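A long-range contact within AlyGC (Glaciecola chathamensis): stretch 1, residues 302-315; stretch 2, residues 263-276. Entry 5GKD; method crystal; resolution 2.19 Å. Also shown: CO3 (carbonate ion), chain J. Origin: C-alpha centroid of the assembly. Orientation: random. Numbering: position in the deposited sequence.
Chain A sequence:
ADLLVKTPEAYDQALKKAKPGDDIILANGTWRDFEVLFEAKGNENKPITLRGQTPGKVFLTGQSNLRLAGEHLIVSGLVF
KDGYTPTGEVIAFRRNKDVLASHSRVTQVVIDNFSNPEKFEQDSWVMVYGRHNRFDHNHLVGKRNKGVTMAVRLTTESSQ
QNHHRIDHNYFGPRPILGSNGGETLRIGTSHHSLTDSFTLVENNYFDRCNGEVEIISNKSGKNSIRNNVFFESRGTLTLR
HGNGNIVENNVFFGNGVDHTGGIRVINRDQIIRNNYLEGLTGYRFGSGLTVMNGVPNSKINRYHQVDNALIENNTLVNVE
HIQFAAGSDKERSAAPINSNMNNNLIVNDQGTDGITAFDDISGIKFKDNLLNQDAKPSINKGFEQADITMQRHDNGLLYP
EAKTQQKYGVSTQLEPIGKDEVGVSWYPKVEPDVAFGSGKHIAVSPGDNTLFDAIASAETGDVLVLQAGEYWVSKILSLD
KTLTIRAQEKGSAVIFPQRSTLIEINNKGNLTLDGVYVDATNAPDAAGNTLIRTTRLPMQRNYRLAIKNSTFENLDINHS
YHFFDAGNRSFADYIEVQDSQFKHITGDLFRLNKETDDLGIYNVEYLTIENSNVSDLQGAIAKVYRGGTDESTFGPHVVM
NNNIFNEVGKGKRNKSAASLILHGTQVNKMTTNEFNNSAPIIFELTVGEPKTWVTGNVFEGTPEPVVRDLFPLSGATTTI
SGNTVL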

ATOM      1  N   ARG A 302      30.413   3.743   9.543  1.00 26.11           N
ATOM      2  CA  ARG A 302      30.754   4.268   8.236  1.00 25.42           C
ATOM      3  C   ARG A 302      31.835   3.447   7.523  1.00 23.82           C
ATOM      4  O   ARG A 302      31.580   2.357   7.123  1.00 27.15           O
ATOM      5  CB  ARG A 302      31.157   5.719   8.329  1.00 27.12           C
ATOM      6  CG  ARG A 302      30.125   6.713   7.870  1.00 30.51           C
ATOM      7  CD  ARG A 302      29.197   6.191   6.798  1.00 27.11           C
ATOM      8  NE  ARG A 302      29.340   6.849   5.528  1.00 24.92           N
ATOM      9  CZ  ARG A 302      28.562   6.619   4.502  1.00 27.35           C
ATOM     10  NH1 ARG A 302      27.583   5.766   4.603  1.00 24.57           N
ATOM     11  NH2 ARG A 302      28.756   7.254   3.386  1.00 24.36           N
ATOM     12  N   TYR A 303      33.028   3.981   7.366  1.00 20.79           N
ATOM     13  CA  TYR A 303      34.079   3.259   6.672  1.00 24.77           C
ATOM     14  C   TYR A 303      35.447   3.548   7.276  1.00 22.96           C
ATOM     15  O   TYR A 303      35.861   4.647   7.283  1.00 22.59           O
ATOM     16  CB  TYR A 303      34.058   3.577   5.169  1.00 21.04           C
ATOM     17  CG  TYR A 303      32.807   3.198   4.409  1.00 22.94           C
ATOM     18  CD1 TYR A 303      32.662   1.933   3.879  1.00 20.13           C
ATOM     19  CD2 TYR A 303      31.786   4.089   4.224  1.00 20.32           C
ATOM     20  CE1 TYR A 303      31.576   1.595   3.173  1.00 21.43           C
ATOM     21  CE2 TYR A 303      30.671   3.745   3.523  1.00 21.53           C
ATOM     22  CZ  TYR A 303      30.561   2.496   3.015  1.00 23.59           C
ATOM     23  OH  TYR A 303      29.463   2.164   2.328  1.00 22.62           O
ATOM     24  N   HIS A 304      36.123   2.545   7.791  1.00 23.02           N
ATOM     25  CA  HIS A 304      37.419   2.741   8.396  1.00 23.10           C
ATOM     26  C   HIS A 304      38.546   2.489   7.411  1.00 22.75           C
ATOM     27  O   HIS A 304      38.504   1.549   6.662  1.00 20.53           O
ATOM     28  CB  HIS A 304      37.565   1.924   9.660  1.00 21.23           C
ATOM     29  CG  HIS A 304      36.536   2.229  10.684  1.00 24.81           C
ATOM     30  ND1 HIS A 304      35.229   1.862  10.544  1.00 22.15           N
ATOM     31  CD2 HIS A 304      36.620   2.869  11.867  1.00 27.66           C
ATOM     32  CE1 HIS A 304      34.551   2.261  11.587  1.00 24.58           C
ATOM     33  NE2 HIS A 304      35.365   2.884  12.400  1.00 25.91           N
ATOM     34  N   GLN A 305      39.538   3.362   7.432  1.00 25.77           N
ATOM     35  CA  GLN A 305      40.656   3.320   6.500  1.00 21.22           C
ATOM     36  C   GLN A 305      41.313   1.945   6.481  1.00 21.52           C
ATOM     37  O   GLN A 305      41.517   1.323   7.524  1.00 21.84           O
ATOM     38  CB  GLN A 305      41.671   4.388   6.905  1.00 22.98           C
ATOM     39  CG  GLN A 305      42.971   4.417   6.094  1.00 24.35           C
ATOM     40  CD  GLN A 305      43.932   5.475   6.606  1.00 25.98           C
ATOM     41  OE1 GLN A 305      44.171   5.574   7.808  1.00 26.83           O
ATOM     42  NE2 GLN A 305      44.478   6.279   5.696  1.00 24.46           N
ATOM     43  N   VAL A 306      41.632   1.465   5.283  1.00 21.75           N
ATOM     44  CA  VAL A 306      42.390   0.225   5.170  1.00 21.63           C
ATOM     45  C   VAL A 306      43.812   0.456   5.665  1.00 22.75           C
ATOM     46  O   VAL A 306      44.521   1.349   5.189  1.00 23.30           O
ATOM     47  CB  VAL A 306      42.381  -0.293   3.725  1.00 20.28           C
ATOM     48  CG1 VAL A 306      43.375  -1.414   3.579  1.00 19.78           C
ATOM     49  CG2 VAL A 306      41.016  -0.790   3.373  1.00 18.43           C
ATOM     50  N   ASP A 307      44.234  -0.363   6.619  1.00 24.87           N
ATOM     51  CA  ASP A 307      45.495  -0.196   7.330  1.00 22.87           C
ATOM     52  C   ASP A 307      46.047  -1.587   7.578  1.00 25.48           C
ATOM     53  O   ASP A 307      45.381  -2.402   8.219  1.00 20.80           O
ATOM     54  CB  ASP A 307      45.261   0.551   8.647  1.00 25.53           C
ATOM     55  CG  ASP A 307      46.535   0.877   9.395  1.00 27.74           C
ATOM     56  OD1 ASP A 307      47.633   0.483   8.959  1.00 29.66           O
ATOM     57  OD2 ASP A 307      46.420   1.552  10.444  1.00 35.53           O
ATOM     58  N   ASN A 308      47.238  -1.869   7.043  1.00 23.66           N
ATOM     59  CA  ASN A 308      47.892  -3.160   7.238  1.00 21.24           C
ATOM     60  C   ASN A 308      47.046  -4.314   6.688  1.00 22.33           C
ATOM     61  O   ASN A 308      46.888  -5.357   7.323  1.00 22.93           O
ATOM     62  CB  ASN A 308      48.231  -3.374   8.720  1.00 22.26           C
ATOM     63  CG  ASN A 308      49.138  -4.565   8.954  1.00 23.44           C
ATOM     64  OD1 ASN A 308      49.948  -4.911   8.113  1.00 26.33           O
ATOM     65  ND2 ASN A 308      48.992  -5.201  10.100  1.00 27.62           N
ATOM     66  N   ALA A 309      46.484  -4.130   5.503  1.00 22.10           N
ATOM     67  CA  ALA A 309      45.956  -5.265   4.757  1.00 21.31           C
ATOM     68  C   ALA A 309      47.097  -6.102   4.186  1.00 21.20           C
ATOM     69  O   ALA A 309      48.164  -5.587   3.846  1.00 23.23           O
ATOM     70  CB  ALA A 309      45.049  -4.795   3.619  1.00 16.63           C
ATOM     71  N   LEU A 310      46.863  -7.405   4.080  1.00 21.26           N
ATOM     72  CA  LEU A 310      47.818  -8.339   3.485  1.00 23.60           C
ATOM     73  C   LEU A 310      47.075  -9.197   2.469  1.00 23.60           C
ATOM     74  O   LEU A 310      46.182  -9.972   2.833  1.00 22.94           O
ATOM     75  CB  LEU A 310      48.473  -9.201   4.560  1.00 24.41           C
ATOM     76  CG  LEU A 310      49.839  -9.873   4.364  1.00 30.79           C
ATOM     77  CD1 LEU A 310      49.726 -11.325   4.780  1.00 31.34           C
ATOM     78  CD2 LEU A 310      50.444  -9.746   2.971  1.00 27.07           C
ATOM     79  N   ILE A 311      47.435  -9.060   1.205  1.00 20.75           N
ATOM     80  CA  ILE A 311      46.722  -9.690   0.097  1.00 20.63           C
ATOM     81  C   ILE A 311      47.744 -10.543  -0.651  1.00 21.84           C
ATOM     82  O   ILE A 311      48.514 -10.019  -1.460  1.00 19.53           O
ATOM     83  CB  ILE A 311      46.069  -8.643  -0.820  1.00 17.37           C
ATOM     84  CG1 ILE A 311      45.185  -7.698   0.003  1.00 21.48           C
ATOM     85  CG2 ILE A 311      45.285  -9.301  -1.921  1.00 17.73           C
ATOM     86  CD1 ILE A 311      44.520  -6.584  -0.766  1.00 18.21           C
ATOM     87  N   GLU A 312      47.782 -11.851  -0.390  1.00 20.84           N
ATOM     88  CA  GLU A 312      48.833 -12.653  -0.999  1.00 23.05           C
ATOM     89  C   GLU A 312      48.306 -13.986  -1.499  1.00 22.30           C
ATOM     90  O   GLU A 312      47.328 -14.527  -0.986  1.00 23.20           O
ATOM     91  CB  GLU A 312      50.026 -12.870  -0.034  1.00 25.90           C
ATOM     92  CG  GLU A 312      49.806 -13.903   1.037  1.00 33.93           C
ATOM     93  CD  GLU A 312      50.760 -13.752   2.217  1.00 39.44           C
ATOM     94  OE1 GLU A 312      51.772 -13.009   2.104  1.00 35.49           O
ATOM     95  OE2 GLU A 312      50.463 -14.370   3.263  1.00 38.74           O
ATOM     96  N   ASN A 313      48.966 -14.493  -2.536  1.00 22.51           N
ATOM     97  CA  ASN A 313      48.694 -15.817  -3.106  1.00 22.39           C
ATOM     98  C   ASN A 313      47.237 -16.014  -3.512  1.00 24.82           C
ATOM     99  O   ASN A 313      46.703 -17.116  -3.435  1.00 22.46           O
ATOM    100  CB  ASN A 313      49.141 -16.912  -2.146  1.00 21.25           C
ATOM    101  CG  ASN A 313      50.648 -16.982  -2.048  1.00 24.19           C
ATOM    102  OD1 ASN A 313      51.241 -16.469  -1.114  1.00 22.98           O
ATOM    103  ND2 ASN A 313      51.271 -17.593  -3.046  1.00 20.96           N
ATOM    104  N   ASN A 314      46.593 -14.963  -3.987  1.00 21.93           N
ATOM    105  CA  ASN A 314      45.296 -15.113  -4.613  1.00 19.31           C
ATOM    106  C   ASN A 314      45.435 -15.261  -6.126  1.00 20.90           C
ATOM    107  O   ASN A 314      46.348 -14.716  -6.753  1.00 20.74           O
ATOM    108  CB  ASN A 314      44.411 -13.920  -4.255  1.00 17.63           C
ATOM    109  CG  ASN A 314      44.297 -13.742  -2.764  1.00 20.08           C
ATOM    110  OD1 ASN A 314      43.662 -14.552  -2.079  1.00 22.57           O
ATOM    111  ND2 ASN A 314      44.965 -12.730  -2.236  1.00 18.21           N
ATOM    112  N   THR A 315      44.522 -16.016  -6.708  1.00 18.95           N
ATOM    113  CA  THR A 315      44.466 -16.207  -8.148  1.00 18.96           C
ATOM    114  C   THR A 315      43.233 -15.502  -8.679  1.00 19.00           C
ATOM    115  O   THR A 315      42.132 -15.700  -8.162  1.00 20.52           O
ATOM    116  CB  THR A 315      44.422 -17.687  -8.510  1.00 19.28           C
ATOM    117  OG1 THR A 315      45.680 -18.282  -8.193  1.00 23.46           O
ATOM    118  CG2 THR A 315      44.108 -17.852  -9.997  1.00 22.07           C
TER
HETATM  119  C   CO3 J 806      28.026  -1.129   2.697  1.00 25.86           C
HETATM  120  O1  CO3 J 806      28.284  -2.341   2.294  1.00 22.97           O
HETATM  121  O2  CO3 J 806      28.694  -0.230   2.039  1.00 23.37           O
HETATM  122  O3  CO3 J 806      27.165  -0.885   3.718  1.00 38.99           O
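Stretch 2 (263-276) IRVINRDQIIRNNY

The most unusual feature of this contact is an asparagine ladder at the point where the two backbones bend together. The CA-to-CB bond of Asn314 points sideways, but its chi1 of -55° (m) brings the amide nearer to stretch 2, which it serves at both ends: ND2 donates to Ile272 O at 3.0 Å and 175°, while OD1 accepts from Asn275 N at 2.8 Å and from Asn275 ND2 at 3.1 Å. Asn275 repeats the conformation almost exactly (chi1 -58°, m; chi2 -75° against -70° in Asn314).

Stretch 2 runs alongside stretch 1 in the same direction. The axes of strands 271-273 and 310-312 approach to 4.8 Å with 3° between their N-to-C directions, a parallel pairing. Its hydrogen bonds alternate as that pairing requires: Leu310 N to Gln270 O at 2.9 Å, Ile272 N to Leu310 O at 2.8 Å, Glu312 N to Ile272 O at 3.0 Å, and Asn274 N to Glu312 O at 3.2 Å. Beyond the bend, Thr315 N to Asn275 O at 3.0 Å resumes the pattern, with Thr315 opposite Tyr276 (CA to CA 4.9 Å).

The bends themselves match. Asn308 and Asn313 have positive phi (61° and 55°), as do Asp269 and Asn274 (50° and 58°), and the pairing is in the same register before and after the later bend, Glu312 with Arg273 and Thr315 with Tyr276. At the earlier turn, Asp269 N donates to Asp307 O at 3.0 Å and Asn308 ND2 to Asp269 OD1 at 2.9 Å.

Bridged residues bring their side chains together on each face of the sheet. Leu310 CD1 lies 4.3 Å from Ile271 CG2, on the same face as the salt bridge between Glu312 OE2 and Arg273 NE (3.5 Å); Ile311 CG1 meets Ile272 CB at 4.4 Å on the other face. Farther back, Val265 CG1 touches both Ala309 CB, at 4.2 Å, and Val306 CG2, at 4.3 Å.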

ATOM      1  N   ILE A 263      36.039 -10.078  -3.193  1.00 17.89           N
ATOM      2  CA  ILE A 263      36.398  -9.816  -1.805  1.00 16.66           C
ATOM      3  C   ILE A 263      36.596  -8.311  -1.683  1.00 20.52           C
ATOM      4  O   ILE A 263      37.295  -7.706  -2.508  1.00 18.35           O
ATOM      5  CB  ILE A 263      37.661 -10.586  -1.382  1.00 20.03           C
ATOM      6  CG1 ILE A 263      37.406 -12.099  -1.368  1.00 19.75           C
ATOM      7  CG2 ILE A 263      38.152 -10.144  -0.005  1.00 16.79           C
ATOM      8  CD1 ILE A 263      38.698 -12.923  -1.301  1.00 12.33           C
ATOM      9  N   ARG A 264      35.968  -7.705  -0.674  1.00 19.75           N
ATOM     10  CA  ARG A 264      36.024  -6.264  -0.436  1.00 17.91           C
ATOM     11  C   ARG A 264      36.674  -6.005   0.914  1.00 21.06           C
ATOM     12  O   ARG A 264      36.173  -6.458   1.955  1.00 19.50           O
ATOM     13  CB  ARG A 264      34.628  -5.623  -0.479  1.00 18.15           C
ATOM     14  CG  ARG A 264      34.643  -4.126  -0.137  1.00 18.31           C
ATOM     15  CD  ARG A 264      33.423  -3.389  -0.686  1.00 15.18           C
ATOM     16  NE  ARG A 264      32.169  -3.913  -0.136  1.00 18.57           N
ATOM     17  CZ  ARG A 264      31.189  -3.172   0.375  1.00 18.36           C
ATOM     18  NH1 ARG A 264      31.282  -1.853   0.416  1.00 15.41           N
ATOM     19  NH2 ARG A 264      30.098  -3.762   0.835  1.00 20.65           N
ATOM     20  N   VAL A 265      37.772  -5.258   0.894  1.00 20.63           N
ATOM     21  CA  VAL A 265      38.625  -5.045   2.050  1.00 18.91           C
ATOM     22  C   VAL A 265      38.376  -3.648   2.588  1.00 16.61           C
ATOM     23  O   VAL A 265      38.499  -2.665   1.854  1.00 20.32           O
ATOM     24  CB  VAL A 265      40.108  -5.227   1.686  1.00 21.72           C
ATOM     25  CG1 VAL A 265      40.967  -5.065   2.921  1.00 19.49           C
ATOM     26  CG2 VAL A 265      40.316  -6.584   1.057  1.00 21.00           C
ATOM     27  N   ILE A 266      38.084  -3.556   3.859  1.00 19.67           N
ATOM     28  CA  ILE A 266      37.899  -2.326   4.602  1.00 18.70           C
ATOM     29  C   ILE A 266      38.470  -2.625   5.968  1.00 16.86           C
ATOM     30  O   ILE A 266      38.595  -3.728   6.290  1.00 22.45           O
ATOM     31  CB  ILE A 266      36.419  -1.918   4.756  1.00 18.49           C
ATOM     32  CG1 ILE A 266      35.674  -2.006   3.436  1.00 20.60           C
ATOM     33  CG2 ILE A 266      36.311  -0.547   5.392  1.00 17.47           C
ATOM     34  CD1 ILE A 266      34.192  -2.073   3.548  1.00 15.09           C
ATOM     35  N   ASN A 267      38.808  -1.630   6.752  1.00 17.83           N
ATOM     36  CA  ASN A 267      39.338  -1.780   8.094  1.00 18.68           C
ATOM     37  C   ASN A 267      40.789  -2.275   8.231  1.00 22.19           C
ATOM     38  O   ASN A 267      41.506  -2.295   7.294  1.00 19.47           O
ATOM     39  CB  ASN A 267      38.336  -2.481   9.018  1.00 20.14           C
ATOM     40  CG  ASN A 267      36.886  -2.179   8.655  1.00 18.64           C
ATOM     41  OD1 ASN A 267      36.415  -1.118   8.862  1.00 22.71           O
ATOM     42  ND2 ASN A 267      36.252  -3.085   8.046  1.00 18.75           N
ATOM     43  N   ARG A 268      41.185  -2.643   9.428  1.00 22.37           N
ATOM     44  CA  ARG A 268      42.541  -3.015   9.726  1.00 21.26           C
ATOM     45  C   ARG A 268      42.915  -4.440   9.886  1.00 20.93           C
ATOM     46  O   ARG A 268      42.135  -5.238  10.200  1.00 20.57           O
ATOM     47  CB  ARG A 268      43.010  -2.307  10.989  1.00 22.12           C
ATOM     48  CG  ARG A 268      42.345  -0.988  11.263  1.00 28.07           C
ATOM     49  CD  ARG A 268      43.174  -0.071  12.133  1.00 29.78           C
ATOM     50  NE  ARG A 268      43.483  -0.648  13.412  1.00 34.65           N
ATOM     51  CZ  ARG A 268      42.666  -0.651  14.448  1.00 35.58           C
ATOM     52  NH1 ARG A 268      41.482  -0.095  14.370  1.00 35.83           N
ATOM     53  NH2 ARG A 268      43.039  -1.199  15.563  1.00 35.42           N
ATOM     54  N   ASP A 269      44.189  -4.698   9.681  1.00 24.42           N
ATOM     55  CA  ASP A 269      44.802  -5.981   9.858  1.00 19.59           C
ATOM     56  C   ASP A 269      44.111  -7.147   9.179  1.00 20.09           C
ATOM     57  O   ASP A 269      44.068  -8.202   9.695  1.00 21.43           O
ATOM     58  CB  ASP A 269      44.982  -6.276  11.357  1.00 21.80           C
ATOM     59  CG  ASP A 269      45.688  -5.163  12.110  1.00 26.65           C
ATOM     60  OD1 ASP A 269      46.667  -4.615  11.660  1.00 27.62           O
ATOM     61  OD2 ASP A 269      45.264  -4.832  13.194  1.00 32.08           O
ATOM     62  N   GLN A 270      43.578  -6.931   8.009  1.00 22.04           N
ATOM     63  CA  GLN A 270      42.925  -8.036   7.314  1.00 20.48           C
ATOM     64  C   GLN A 270      43.955  -8.880   6.566  1.00 23.57           C
ATOM     65  O   GLN A 270      44.949  -8.359   6.052  1.00 21.46           O
ATOM     66  CB  GLN A 270      41.866  -7.507   6.349  1.00 18.99           C
ATOM     67  CG  GLN A 270      40.971  -6.377   6.909  1.00 19.91           C
ATOM     68  CD  GLN A 270      40.028  -6.805   8.047  1.00 22.46           C
ATOM     69  OE1 GLN A 270      40.207  -7.846   8.686  1.00 19.50           O
ATOM     70  NE2 GLN A 270      39.013  -5.983   8.296  1.00 18.79           N
ATOM     71  N   ILE A 271      43.721 -10.190   6.516  1.00 20.92           N
ATOM     72  CA  ILE A 271      44.531 -11.111   5.728  1.00 20.63           C
ATOM     73  C   ILE A 271      43.642 -11.785   4.685  1.00 22.01           C
ATOM     74  O   ILE A 271      42.669 -12.465   5.032  1.00 25.22           O
ATOM     75  CB  ILE A 271      45.235 -12.153   6.609  1.00 21.08           C
ATOM     76  CG1 ILE A 271      46.231 -11.476   7.544  1.00 23.00           C
ATOM     77  CG2 ILE A 271      45.920 -13.187   5.746  1.00 25.52           C
ATOM     78  CD1 ILE A 271      46.741 -12.388   8.658  1.00 20.50           C
ATOM     79  N   ILE A 272      43.973 -11.588   3.417  1.00 22.57           N
ATOM     80  CA  ILE A 272      43.259 -12.149   2.275  1.00 19.03           C
ATOM     81  C   ILE A 272      44.283 -12.997   1.524  1.00 23.11           C
ATOM     82  O   ILE A 272      45.078 -12.471   0.737  1.00 22.54           O
ATOM     83  CB  ILE A 272      42.661 -11.068   1.362  1.00 19.37           C
ATOM     84  CG1 ILE A 272      41.556 -10.259   2.060  1.00 23.49           C
ATOM     85  CG2 ILE A 272      42.075 -11.691   0.109  1.00 16.66           C
ATOM     86  CD1 ILE A 272      42.020  -9.216   2.981  1.00 26.24           C
ATOM     87  N   ARG A 273      44.290 -14.305   1.770  1.00 21.76           N
ATOM     88  CA  ARG A 273      45.311 -15.172   1.214  1.00 21.46           C
ATOM     89  C   ARG A 273      44.694 -16.435   0.638  1.00 20.93           C
ATOM     90  O   ARG A 273      43.684 -16.946   1.126  1.00 22.26           O
ATOM     91  CB  ARG A 273      46.369 -15.563   2.255  1.00 23.00           C
ATOM     92  CG  ARG A 273      45.817 -16.413   3.358  1.00 26.08           C
ATOM     93  CD  ARG A 273      46.892 -17.152   4.138  1.00 32.28           C
ATOM     94  NE  ARG A 273      47.851 -16.250   4.754  1.00 36.65           N
ATOM     95  CZ  ARG A 273      47.973 -16.052   6.066  1.00 40.31           C
ATOM     96  NH1 ARG A 273      47.202 -16.706   6.941  1.00 26.22           N
ATOM     97  NH2 ARG A 273      48.893 -15.197   6.498  1.00 40.19           N
ATOM     98  N   ASN A 274      45.327 -16.925  -0.423  1.00 20.49           N
ATOM     99  CA  ASN A 274      45.018 -18.225  -1.012  1.00 22.77           C
ATOM    100  C   ASN A 274      43.556 -18.342  -1.459  1.00 21.71           C
ATOM    101  O   ASN A 274      42.966 -19.415  -1.385  1.00 23.01           O
ATOM    102  CB  ASN A 274      45.373 -19.358  -0.044  1.00 21.71           C
ATOM    103  CG  ASN A 274      45.679 -20.639  -0.766  1.00 24.72           C
ATOM    104  OD1 ASN A 274      46.325 -20.611  -1.798  1.00 24.31           O
ATOM    105  ND2 ASN A 274      45.181 -21.767  -0.257  1.00 24.39           N
ATOM    106  N   ASN A 275      42.961 -17.258  -1.942  1.00 20.17           N
ATOM    107  CA  ASN A 275      41.617 -17.293  -2.499  1.00 17.60           C
ATOM    108  C   ASN A 275      41.647 -17.343  -4.026  1.00 20.49           C
ATOM    109  O   ASN A 275      42.483 -16.709  -4.674  1.00 20.61           O
ATOM    110  CB  ASN A 275      40.804 -16.073  -2.051  1.00 15.64           C
ATOM    111  CG  ASN A 275      40.703 -15.967  -0.550  1.00 19.00           C
ATOM    112  OD1 ASN A 275      39.956 -16.715   0.096  1.00 22.11           O
ATOM    113  ND2 ASN A 275      41.451 -15.036   0.020  1.00 16.16           N
ATOM    114  N   TYR A 276      40.682 -18.059  -4.598  1.00 21.14           N
ATOM    115  CA  TYR A 276      40.578 -18.263  -6.035  1.00 21.23           C
ATOM    116  C   TYR A 276      39.320 -17.587  -6.562  1.00 18.64           C
ATOM    117  O   TYR A 276      38.219 -17.863  -6.074  1.00 18.89           O
ATOM    118  CB  TYR A 276      40.560 -19.761  -6.357  1.00 16.01           C
ATOM    119  CG  TYR A 276      40.440 -20.088  -7.824  1.00 21.43           C
ATOM    120  CD1 TYR A 276      39.196 -20.137  -8.453  1.00 18.91           C
ATOM    121  CD2 TYR A 276      41.568 -20.353  -8.578  1.00 18.96           C
ATOM    122  CE1 TYR A 276      39.093 -20.448  -9.785  1.00 22.46           C
ATOM    123  CE2 TYR A 276      41.478 -20.660  -9.905  1.00 20.34           C
ATOM    124  CZ  TYR A 276      40.245 -20.707 -10.506  1.00 21.58           C
ATOM    125  OH  TYR A 276      40.175 -21.030 -11.822  1.00 22.54           O
TER
HETATM  126  O   HOH W   1      43.411  -4.285   6.533  1.00 19.50           O
HETATM  127  O   HOH W   2      34.048   0.435   8.655  1.00 21.61           O
HETATM  128  O   HOH W   3      47.195  -7.881   7.752  1.00 25.07           O